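Local coordinates for uncharacterized protein (Aeromonas hydrophila J-1, PDB 6R1J) that is the AhlC component of AHL, a tripartite alpha-pore-forming toxin, and probably takes part in making pores in target-cell membranes, at residues Gly133-Ser136 and Asn137-Gly140. The protein carries 3 engineered substitutions. Sequence-based numbering, arbitrary orientation.
Sequences GLQS and NLDG
Two successive turns of the long helix 78-157, which packs here against helix 163-236 in an elongated antiparallel hairpin, meet through four alpha-helical i to i+4 hydrogen bonds. N of Asn-137 reaches O of Gly-133 at 3.0 Å, and the series continues from Leu-138 to Leu-134 and from Asp-139 to Gln-135, ending with Gly-140 on Ser-136. Both glycines are partly exposed, and a CB would fit at either. Leu-134 suits the inner face, where its side chain touches Gln-186 and Val-187 of helix 163-236; Leu-138 is the buried residue here, and its CD2 comes to 4.0 Å from NE2 of Gln-135, the two side chains running alongside each other. Gln-135 also touches Val-187, its polar end suiting the partly exposed margin. Ser-136, small and polar, fits the exposed side. Asn-137, polar and likewise exposed, turns CG beside its own backbone N (chi1 -62°), which brings it 3.4 Å from O of Gly-133, while its side chain also touches Leu-183. Asp-139, charged at a partly exposed position, holds its carboxylate plane 58° from the Gln-135 amide; its OD1 lies 3.1 Å from O and 3.5 Å from OE1 of Gln-135, acceptors all, without a hydrogen bond.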
ATOM      1  N   GLY A 133     -13.153  18.377   3.315  1.00 45.28           N
ATOM      2  CA  GLY A 133     -13.826  19.687   3.347  1.00 46.93           C
ATOM      3  C   GLY A 133     -12.846  20.826   3.138  1.00 45.49           C
ATOM      4  O   GLY A 133     -13.237  21.813   2.540  1.00 47.57           O
ATOM      5  N   LEU A 134     -11.605  20.704   3.612  1.00 49.10           N
ATOM      6  CA  LEU A 134     -10.591  21.787   3.502  1.00 47.42           C
ATOM      7  C   LEU A 134     -10.293  22.049   2.021  1.00 54.96           C
ATOM      8  O   LEU A 134     -10.049  23.225   1.657  1.00 47.89           O
ATOM      9  CB  LEU A 134      -9.316  21.415   4.263  1.00 52.02           C
ATOM     10  CG  LEU A 134      -9.273  21.845   5.730  1.00 59.30           C
ATOM     11  CD1 LEU A 134     -10.589  21.563   6.429  1.00 67.35           C
ATOM     12  CD2 LEU A 134      -8.113  21.167   6.442  1.00 58.26           C
ATOM     13  N   GLN A 135     -10.318  21.006   1.193  1.00 51.35           N
ATOM     14  CA  GLN A 135     -10.001  21.141  -0.245  1.00 55.70           C
ATOM     15  C   GLN A 135     -11.123  21.942  -0.903  1.00 60.98           C
ATOM     16  O   GLN A 135     -10.778  22.841  -1.672  1.00 61.79           O
ATOM     17  CB  GLN A 135      -9.659  19.788  -0.874  1.00 59.89           C
ATOM     18  CG  GLN A 135      -8.145  19.568  -0.974  1.00 61.74           C
ATOM     19  CD  GLN A 135      -7.496  20.536  -1.947  1.00 59.32           C
ATOM     20  OE1 GLN A 135      -8.165  21.180  -2.749  1.00 69.17           O
ATOM     21  NE2 GLN A 135      -6.179  20.661  -1.902  1.00 55.10           N
ATOM     22  N   SER A 136     -12.386  21.696  -0.548  1.00 60.22           N
ATOM     23  CA  SER A 136     -13.539  22.480  -1.068  1.00 67.14           C
ATOM     24  C   SER A 136     -13.454  23.939  -0.604  1.00 70.07           C
ATOM     25  O   SER A 136     -13.529  24.828  -1.475  1.00 69.14           O
ATOM     26  CB  SER A 136     -14.828  21.857  -0.681  1.00 66.55           C
ATOM     27  OG  SER A 136     -14.900  20.577  -1.274  1.00 72.45           O
ATOM     28  N   ASN A 137     -13.314  24.180   0.709  1.00 62.79           N
ATOM     29  CA  ASN A 137     -13.145  25.549   1.278  1.00 52.96           C
ATOM     30  C   ASN A 137     -12.034  26.261   0.501  1.00 51.92           C
ATOM     31  O   ASN A 137     -12.267  27.422   0.101  1.00 61.47           O
ATOM     32  CB  ASN A 137     -12.813  25.555   2.778  1.00 60.73           C
ATOM     33  CG  ASN A 137     -13.885  24.943   3.653  1.00 61.72           C
ATOM     34  OD1 ASN A 137     -15.022  24.779   3.225  1.00 70.73           O
ATOM     35  ND2 ASN A 137     -13.536  24.613   4.885  1.00 58.87           N
ATOM     36  N   LEU A 138     -10.896  25.586   0.246  1.00 54.49           N
ATOM     37  CA  LEU A 138      -9.734  26.137  -0.516  1.00 58.81           C
ATOM     38  C   LEU A 138     -10.170  26.482  -1.944  1.00 63.05           C
ATOM     39  O   LEU A 138      -9.896  27.641  -2.371  1.00 59.84           O
ATOM     40  CB  LEU A 138      -8.543  25.169  -0.510  1.00 57.80           C
ATOM     41  CG  LEU A 138      -7.331  25.607  -1.335  1.00 60.03           C
ATOM     42  CD1 LEU A 138      -6.893  27.024  -0.981  1.00 63.41           C
ATOM     43  CD2 LEU A 138      -6.163  24.643  -1.180  1.00 59.77           C
ATOM     44  N   ASP A 139     -10.828  25.543  -2.636  1.00 64.45           N
ATOM     45  CA  ASP A 139     -11.372  25.722  -4.012  1.00 62.09           C
ATOM     46  C   ASP A 139     -12.238  26.995  -4.048  1.00 60.55           C
ATOM     47  O   ASP A 139     -11.987  27.866  -4.915  1.00 62.45           O
ATOM     48  CB  ASP A 139     -12.185  24.495  -4.464  1.00 69.62           C
ATOM     49  CG  ASP A 139     -11.394  23.198  -4.700  1.00 82.19           C
ATOM     50  OD1 ASP A 139     -10.133  23.247  -4.725  1.00 75.00           O
ATOM     51  OD2 ASP A 139     -12.050  22.125  -4.877  1.00 77.93           O
ATOM     52  N   GLY A 140     -13.203  27.115  -3.125  1.00 57.14           N
ATOM     53  CA  GLY A 140     -14.142  28.253  -3.017  1.00 47.56           C
ATOM     54  C   GLY A 140     -13.473  29.582  -2.659  1.00 57.12           C
ATOM     55  O   GLY A 140     -13.998  30.624  -3.105  1.00 56.73           O
TER